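Local coordinates for exopolysaccharide biosynthesis protein (Pantoea stewartii subsp. stewartii DC283, PDB 6TGF) that modifies the glycan of the bacterial biofilm, probably as a polysaccharide-cleaving hydrolase with a bacteriophage tailspike-like parallel beta-helix fold, at the interface of chains A and B. Residues are numbered along the deposited sequence; one frame, centred on the assembly and turned at random. Chains: chain A/B, Exopolysaccharide biosynthesis protein.

Contact 1: the interface of chains A and B. Residues chain A 484, 515; chain B 437-438, 458-460, 479.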
loop_
_atom_site.group_PDB
_atom_site.type_symbol
_atom_site.label_atom_id
_atom_site.label_comp_id
_atom_site.label_asym_id
_atom_site.label_seq_id
_atom_site.Cartn_x
_atom_site.Cartn_y
_atom_site.Cartn_z
ATOM N N GLN A 484 14.024 2.309 8.716
ATOM C CA GLN A 484 14.361 3.575 8.012
ATOM C C GLN A 484 13.632 4.753 8.672
ATOM O O GLN A 484 12.963 5.519 7.950
ATOM C CB GLN A 484 14.015 3.443 6.526
ATOM C CG GLN A 484 14.664 4.501 5.643
ATOM C CD GLN A 484 14.519 4.183 4.176
ATOM O OE1 GLN A 484 15.265 3.378 3.619
ATOM N NE2 GLN A 484 13.558 4.824 3.530
ATOM N N SER A 515 19.619 0.474 8.042
ATOM C CA SER A 515 20.717 0.230 7.070
ATOM C C SER A 515 22.059 0.139 7.808
ATOM O O SER A 515 22.887 -0.713 7.429
ATOM C CB SER A 515 20.742 1.312 6.023
ATOM O OG SER A 515 21.004 2.578 6.613
ATOM N N GLN B 437 15.176 8.704 2.036
ATOM C CA GLN B 437 13.856 8.338 2.625
ATOM C C GLN B 437 12.953 7.713 1.549
ATOM O O GLN B 437 11.751 8.045 1.520
ATOM C CB GLN B 437 13.193 9.572 3.245
ATOM C CG GLN B 437 13.962 10.169 4.417
ATOM C CD GLN B 437 15.088 11.083 3.996
ATOM O OE1 GLN B 437 16.235 10.911 4.402
ATOM N NE2 GLN B 437 14.769 12.070 3.177
ATOM N N SER B 438 13.502 6.823 0.713
ATOM C CA SER B 438 12.837 6.267 -0.496
ATOM C C SER B 438 12.495 4.782 -0.302
ATOM O O SER B 438 13.113 4.143 0.573
ATOM C CB SER B 438 13.698 6.492 -1.707
ATOM O OG SER B 438 13.803 7.880 -1.987
ATOM N N GLN B 458 19.064 6.009 0.030
ATOM C CA GLN B 458 18.514 5.406 1.274
ATOM C C GLN B 458 17.166 4.768 0.923
ATOM O O GLN B 458 16.178 5.519 0.773
ATOM C CB GLN B 458 18.373 6.464 2.368
ATOM C CG GLN B 458 17.889 5.911 3.702
ATOM C CD GLN B 458 17.578 7.005 4.696
ATOM O OE1 GLN B 458 16.891 7.976 4.388
ATOM N NE2 GLN B 458 18.084 6.849 5.907
ATOM N N TRP B 459 17.140 3.439 0.780
ATOM C CA TRP B 459 16.005 2.679 0.195
ATOM C C TRP B 459 15.554 1.564 1.143
ATOM O O TRP B 459 16.422 0.814 1.628
ATOM C CB TRP B 459 16.399 2.097 -1.167
ATOM C CG TRP B 459 16.638 3.119 -2.236
ATOM C CD1 TRP B 459 17.816 3.739 -2.535
ATOM C CD2 TRP B 459 15.671 3.623 -3.175
ATOM N NE1 TRP B 459 17.648 4.598 -3.588
ATOM C CE2 TRP B 459 16.343 4.549 -4.003
ATOM C CE3 TRP B 459 14.309 3.387 -3.396
ATOM C CZ2 TRP B 459 15.695 5.233 -5.031
ATOM C CZ3 TRP B 459 13.669 4.066 -4.411
ATOM C CH2 TRP B 459 14.355 4.977 -5.216
ATOM N N ILE B 460 14.244 1.479 1.393
ATOM C CA ILE B 460 13.544 0.214 1.765
ATOM C C ILE B 460 13.190 -0.488 0.449
ATOM O O ILE B 460 12.560 0.160 -0.407
ATOM C CB ILE B 460 12.296 0.468 2.638
ATOM C CG1 ILE B 460 12.670 1.018 4.017
ATOM C CG2 ILE B 460 11.455 -0.799 2.751
ATOM C CD1 ILE B 460 11.487 1.474 4.848
ATOM N N ARG B 479 22.395 3.153 1.119
ATOM C CA ARG B 479 21.937 2.653 2.443
ATOM C C ARG B 479 20.662 1.824 2.242
ATOM O O ARG B 479 19.559 2.408 2.294
ATOM C CB ARG B 479 21.716 3.830 3.398
ATOM C CG ARG B 479 22.935 4.722 3.589
ATOM C CD ARG B 479 22.608 5.976 4.377
ATOM N NE ARG B 479 21.880 6.968 3.598
ATOM C CZ ARG B 479 21.276 8.042 4.104
ATOM N NH1 ARG B 479 21.296 8.276 5.406
ATOM N NH2 ARG B 479 20.648 8.882 3.300
HETATM O O HOH W 1 17.646 2.421 4.413
HETATM O O HOH W 2 20.203 5.286 7.029
#

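Contact 2: the interface of chains A and B. Residues chain A 704, 706, 709, 711, 731-732, 734; chain B 714, 717, 728, 730.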
loop_
_atom_site.group_PDB
_atom_site.type_symbol
_atom_site.label_atom_id
_atom_site.label_comp_id
_atom_site.label_asym_id
_atom_site.label_seq_id
_atom_site.Cartn_x
_atom_site.Cartn_y
_atom_site.Cartn_z
ATOM N N LEU A 704 53.479 -18.820 49.281
ATOM C CA LEU A 704 53.568 -19.658 50.504
ATOM C C LEU A 704 54.877 -19.366 51.243
ATOM O O LEU A 704 55.899 -19.131 50.572
ATOM C CB LEU A 704 53.477 -21.132 50.094
ATOM C CG LEU A 704 52.563 -22.000 50.957
ATOM C CD1 LEU A 704 51.132 -21.498 50.923
ATOM C CD2 LEU A 704 52.610 -23.444 50.498
ATOM N N ALA A 706 57.884 -20.906 53.297
ATOM C CA ALA A 706 58.628 -22.189 53.342
ATOM C C ALA A 706 58.443 -22.859 54.712
ATOM O O ALA A 706 58.504 -24.102 54.771
ATOM C CB ALA A 706 60.087 -21.948 53.039
ATOM N N VAL A 709 55.773 -25.551 54.941
ATOM C CA VAL A 709 55.977 -26.627 53.924
ATOM C C VAL A 709 56.955 -27.666 54.484
ATOM O O VAL A 709 58.043 -27.269 54.947
ATOM C CB VAL A 709 56.481 -26.052 52.584
ATOM C CG1 VAL A 709 56.478 -27.104 51.483
ATOM C CG2 VAL A 709 55.682 -24.833 52.150
ATOM N N THR A 711 59.541 -29.524 53.506
ATOM C CA THR A 711 60.484 -29.316 52.372
ATOM C C THR A 711 61.373 -30.552 52.162
ATOM O O THR A 711 62.164 -30.543 51.197
ATOM C CB THR A 711 61.346 -28.067 52.609
ATOM O OG1 THR A 711 60.526 -27.068 53.215
ATOM C CG2 THR A 711 61.963 -27.515 51.342
ATOM N N TYR A 731 54.822 -31.952 43.914
ATOM C CA TYR A 731 54.180 -31.085 44.936
ATOM C C TYR A 731 54.611 -31.567 46.324
ATOM O O TYR A 731 54.863 -32.778 46.486
ATOM C CB TYR A 731 52.659 -31.070 44.757
ATOM C CG TYR A 731 51.952 -32.386 44.971
ATOM C CD1 TYR A 731 51.665 -32.847 46.247
ATOM C CD2 TYR A 731 51.531 -33.156 43.898
ATOM C CE1 TYR A 731 51.002 -34.046 46.453
ATOM C CE2 TYR A 731 50.866 -34.357 44.086
ATOM C CZ TYR A 731 50.599 -34.804 45.368
ATOM O OH TYR A 731 49.946 -35.987 45.560
ATOM N N PHE A 732 54.700 -30.645 47.286
ATOM C CA PHE A 732 55.148 -30.908 48.679
ATOM C C PHE A 732 53.951 -30.820 49.629
ATOM O O PHE A 732 52.950 -30.160 49.284
ATOM C CB PHE A 732 56.253 -29.928 49.074
ATOM C CG PHE A 732 57.595 -30.224 48.457
ATOM C CD1 PHE A 732 58.035 -29.541 47.333
ATOM C CD2 PHE A 732 58.420 -31.194 48.998
ATOM C CE1 PHE A 732 59.277 -29.808 46.776
ATOM C CE2 PHE A 732 59.659 -31.461 48.435
ATOM C CZ PHE A 732 60.084 -30.774 47.326
ATOM N N ILE A 734 51.815 -29.697 52.998
ATOM C CA ILE A 734 51.584 -28.429 53.747
ATOM C C ILE A 734 51.607 -28.759 55.242
ATOM O O ILE A 734 50.774 -29.584 55.671
ATOM C CB ILE A 734 50.251 -27.784 53.317
ATOM C CG1 ILE A 734 50.232 -27.467 51.817
ATOM C CG2 ILE A 734 49.940 -26.556 54.162
ATOM C CD1 ILE A 734 51.048 -26.260 51.429
ATOM N N PRO B 714 64.512 -25.762 46.194
ATOM C CA PRO B 714 63.413 -24.899 45.763
ATOM C C PRO B 714 63.509 -23.525 46.446
ATOM O O PRO B 714 63.632 -23.493 47.657
ATOM C CB PRO B 714 62.150 -25.654 46.211
ATOM C CG PRO B 714 62.586 -27.104 46.301
ATOM C CD PRO B 714 64.045 -27.060 46.704
ATOM N N PHE B 717 57.554 -21.687 47.306
ATOM C CA PHE B 717 56.350 -22.489 46.962
ATOM C C PHE B 717 55.159 -21.558 46.709
ATOM O O PHE B 717 55.215 -20.377 47.114
ATOM C CB PHE B 717 56.009 -23.465 48.090
ATOM C CG PHE B 717 57.121 -24.410 48.464
ATOM C CD1 PHE B 717 58.126 -24.016 49.335
ATOM C CD2 PHE B 717 57.164 -25.694 47.945
ATOM C CE1 PHE B 717 59.151 -24.884 49.676
ATOM C CE2 PHE B 717 58.189 -26.558 48.290
ATOM C CZ PHE B 717 59.179 -26.156 49.153
ATOM N N ALA B 728 51.654 -27.673 48.000
ATOM C CA ALA B 728 52.678 -26.643 47.705
ATOM C C ALA B 728 53.394 -26.993 46.394
ATOM O O ALA B 728 54.119 -28.007 46.373
ATOM C CB ALA B 728 53.654 -26.549 48.852
ATOM N N PRO B 730 56.385 -26.444 44.099
ATOM C CA PRO B 730 57.725 -25.896 44.297
ATOM C C PRO B 730 58.231 -25.156 43.053
ATOM O O PRO B 730 57.673 -25.352 41.988
ATOM C CB PRO B 730 58.561 -27.153 44.559
ATOM C CG PRO B 730 57.893 -28.207 43.703
ATOM C CD PRO B 730 56.414 -27.879 43.776
HETATM O O HOH W 3 58.074 -20.425 49.934
#

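Contact 3: the interface of chains A and B. Residues chain A 581-582, 723; chain B 682-683, 688-690, 698-700.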
loop_
_atom_site.group_PDB
_atom_site.type_symbol
_atom_site.label_atom_id
_atom_site.label_comp_id
_atom_site.label_asym_id
_atom_site.label_seq_id
_atom_site.Cartn_x
_atom_site.Cartn_y
_atom_site.Cartn_z
ATOM N N LEU A 581 50.237 -28.807 22.525
ATOM C CA LEU A 581 48.935 -28.085 22.566
ATOM C C LEU A 581 48.921 -26.968 21.514
ATOM O O LEU A 581 47.825 -26.669 20.999
ATOM C CB LEU A 581 48.693 -27.547 23.981
ATOM C CG LEU A 581 49.643 -26.450 24.461
ATOM C CD1 LEU A 581 49.070 -25.068 24.184
ATOM C CD2 LEU A 581 49.938 -26.606 25.947
ATOM N N ILE A 582 50.085 -26.386 21.199
ATOM C CA ILE A 582 50.234 -25.272 20.214
ATOM C C ILE A 582 50.326 -25.857 18.799
ATOM O O ILE A 582 49.390 -25.625 18.009
ATOM C CB ILE A 582 51.451 -24.383 20.552
ATOM C CG1 ILE A 582 51.340 -23.803 21.965
ATOM C CG2 ILE A 582 51.635 -23.297 19.496
ATOM C CD1 ILE A 582 52.415 -22.802 22.327
ATOM N N ASN A 723 55.701 -29.311 27.343
ATOM C CA ASN A 723 56.170 -29.194 25.935
ATOM C C ASN A 723 55.729 -30.451 25.171
ATOM O O ASN A 723 54.514 -30.575 24.916
ATOM C CB ASN A 723 57.671 -28.899 25.871
ATOM C CG ASN A 723 58.014 -27.524 26.403
ATOM O OD1 ASN A 723 58.768 -27.392 27.365
ATOM N ND2 ASN A 723 57.454 -26.492 25.793
ATOM N N LEU B 682 44.570 -23.427 25.168
ATOM C CA LEU B 682 44.630 -21.951 25.340
ATOM C C LEU B 682 46.103 -21.526 25.380
ATOM O O LEU B 682 46.796 -21.904 26.345
ATOM C CB LEU B 682 43.890 -21.575 26.629
ATOM C CG LEU B 682 43.846 -20.084 26.967
ATOM C CD1 LEU B 682 43.144 -19.288 25.877
ATOM C CD2 LEU B 682 43.163 -19.857 28.306
ATOM N N HIS B 683 46.563 -20.784 24.366
ATOM C CA HIS B 683 47.986 -20.389 24.187
ATOM C C HIS B 683 48.086 -19.012 23.518
ATOM O O HIS B 683 47.040 -18.360 23.338
ATOM C CB HIS B 683 48.733 -21.473 23.397
ATOM C CG HIS B 683 48.212 -21.689 22.015
ATOM N ND1 HIS B 683 48.562 -20.876 20.954
ATOM C CD2 HIS B 683 47.385 -22.630 21.512
ATOM C CE1 HIS B 683 47.966 -21.301 19.860
ATOM N NE2 HIS B 683 47.237 -22.377 20.175
ATOM N N GLY B 688 51.490 -21.761 26.762
ATOM C CA GLY B 688 50.070 -21.895 27.135
ATOM C C GLY B 688 49.774 -23.174 27.895
ATOM O O GLY B 688 50.718 -23.781 28.443
ATOM N N VAL B 689 48.496 -23.563 27.919
ATOM C CA VAL B 689 47.953 -24.700 28.719
ATOM C C VAL B 689 46.928 -25.450 27.857
ATOM O O VAL B 689 46.358 -24.824 26.941
ATOM C CB VAL B 689 47.343 -24.194 30.043
ATOM C CG1 VAL B 689 46.262 -23.146 29.815
ATOM C CG2 VAL B 689 46.815 -25.327 30.910
ATOM N N GLY B 690 46.727 -26.742 28.133
ATOM C CA GLY B 690 45.737 -27.599 27.450
ATOM C C GLY B 690 45.439 -28.859 28.244
ATOM O O GLY B 690 45.870 -28.940 29.408
ATOM N N LEU B 698 48.221 -30.465 29.758
ATOM C CA LEU B 698 49.318 -30.045 28.845
ATOM C C LEU B 698 49.786 -28.646 29.255
ATOM O O LEU B 698 48.917 -27.780 29.476
ATOM C CB LEU B 698 48.823 -30.044 27.393
ATOM C CG LEU B 698 47.997 -31.254 26.953
ATOM C CD1 LEU B 698 47.641 -31.150 25.477
ATOM C CD2 LEU B 698 48.727 -32.559 27.224
ATOM N N LEU B 699 51.103 -28.447 29.366
ATOM C CA LEU B 699 51.746 -27.122 29.578
ATOM C C LEU B 699 52.811 -26.913 28.499
ATOM O O LEU B 699 53.443 -27.906 28.088
ATOM C CB LEU B 699 52.370 -27.061 30.977
ATOM C CG LEU B 699 51.418 -27.281 32.153
ATOM C CD1 LEU B 699 52.179 -27.242 33.470
ATOM C CD2 LEU B 699 50.298 -26.251 32.163
ATOM N N ALA B 700 52.982 -25.664 28.056
ATOM C CA ALA B 700 54.008 -25.234 27.080
ATOM C C ALA B 700 54.638 -23.924 27.565
ATOM O O ALA B 700 53.886 -23.016 27.964
ATOM C CB ALA B 700 53.395 -25.084 25.710
#

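Contact 1: the interface of chains A and B
A:Gln484 and B:Gln458 both carry CG anti to the backbone N (chi1 -164° in A:Gln484) and run extended beyond it, which brings their side-chain amides together in a stack with planes 18° apart. The residues lie where two tailspike-like parallel beta-helices meet: A:Gln484 on a loop of chain A, its partners on strands 438-441, 458-462 and 479-483 of chain B. CD of A:Gln484 packs 3.8 Å from CG of B:Gln458, while its CB rests 3.6 Å from CD1 of B:Ile460, so the aliphatic stem passes between two side chains of one strand. At the tip, amide NE2 of A:Gln484 donates to the backbone O of B:Ser438 at 3.1 Å. The bond is straight at the hydrogen (175°), and the acceptor lies in the plane of the donating amide, although NE2 itself stands above the carbonyl plane. OE1 of A:Gln484 meets water 1 at 2.7 Å, and this water reaches the backbone O of B:Arg479. Together the bond and the water would be expected to restrain the flip of the amide. B:Gln458 is steadied within its own chain, its OE1 taking the N-H of B:Gln437 on a lone pair at 3.0 Å. Its NE2 shares water 2 with the hydroxyl OG of A:Ser515; that OG also lies 3.5 Å from CB of B:Arg479.

Contact 2: the interface of chains A and B
B:Phe717, on strand 716-722, enters chain A between A:Leu704, A:Val709, A:Thr711 and A:Phe732, in a part of the tailspike-like protein where antiparallel beta bridges join the chains. Its CB lies 4.0 Å from CB of A:Leu704 and near that leucine's CD2. CG is anti to the carbonyl carbon (chi1 -57°), which carries the ring toward A:Val709. There CG and CD1 face the valine CG2, and the other branch, CG1, stands over the centre of the ring, 3.6 Å from its centroid, as a CH-pi contact. At the tip, CG2 of A:Thr711 lies in the ring plane at its edge, 3.8 Å from CZ of B:Phe717. OG1 of that threonine donates a hydrogen bond to A:Val709 O, which probably helps to hold the methyl there. On the CE2 side the edge of B:Phe717 is turned to the face of A:Phe732, toward its CD1 rim, the planes perpendicular (90°) and the centroids 5.3 Å apart. CB of B:Pro730 comes to the edge of the A:Phe732 ring, 3.5 Å from CE1. Backbone bonds flank the rings: A:Phe732 N to B:Ala728 O at 2.9 Å, B:Ala728 N to A:Phe732 O, and A:Leu704 N to B:Phe717 O at 3.2 Å. Water 3 links A:Leu704 O to B:Phe717 N.

Contact 3: the interface of chains A and B
Two loops of chain A, one holding A:Leu581 and A:Ile582 and the other A:Asn723, meet strands 680-683, 688-691 and 697-700 of chain B. This largely apolar patch of the tailspike-like protein is centred on the fork of A:Leu581, set against strand backbone, B:His683, B:Leu698 and B:Ala700. CG of A:Leu581 sits between the backbone N and the carbonyl carbon (chi1 67°), and the two methyls part from there. CD1 of A:Leu581 goes to B:His683, 3.7 Å from its CB, the leucine and histidine side chains passing each other in opposite directions. CD2 of A:Leu581 settles among strands 688-691 and 697-700, 3.7 Å from the carbonyl C of B:Val689 and 3.8 Å from CB of B:Ala700. CB of B:Leu698 flanks CD2 of A:Leu581 at 3.9 Å, and CD1 of B:Leu698 approaches CB of A:Leu581. The neighbouring glycines B:Gly688 and B:Gly690 bring no side chains to this packing, which may let the methyl approach the main chain.

A:Ile582 addresses the histidine ring: its CG1 lies 3.8 Å from CG of B:His683, and its CA stands above one ring face, offset toward the rim. On the other side of strand 697-700 from the leucine, A:Asn723 adds a polar tie through its main chain, while its side-chain amide ND2 comes near CA of B:Ala700. The backbone N of A:Asn723 donates to B:Leu699 O at 2.8 Å, with 155° at the hydrogen.

The three contacts spread along an assembly of three chains. The centres of their C-alpha atoms lie about 68 Å apart for contacts 1 and 2, 50 Å for contacts 1 and 3, and 24 Å for contacts 2 and 3. Contact 1 joins the beta-helices, whereas contacts 2 and 3 tie together the C-terminal parts. Those two share no residue, but strand 697-700, used from chain B in contact 3, neighbours in sequence strand 703-704, used from chain A in contact 2. A:Asn723 follows strand 716-722, whose chain B copy serves contact 2. Pairing at such distant levels probably holds the chains in register, perhaps as a tailspike-like trimer.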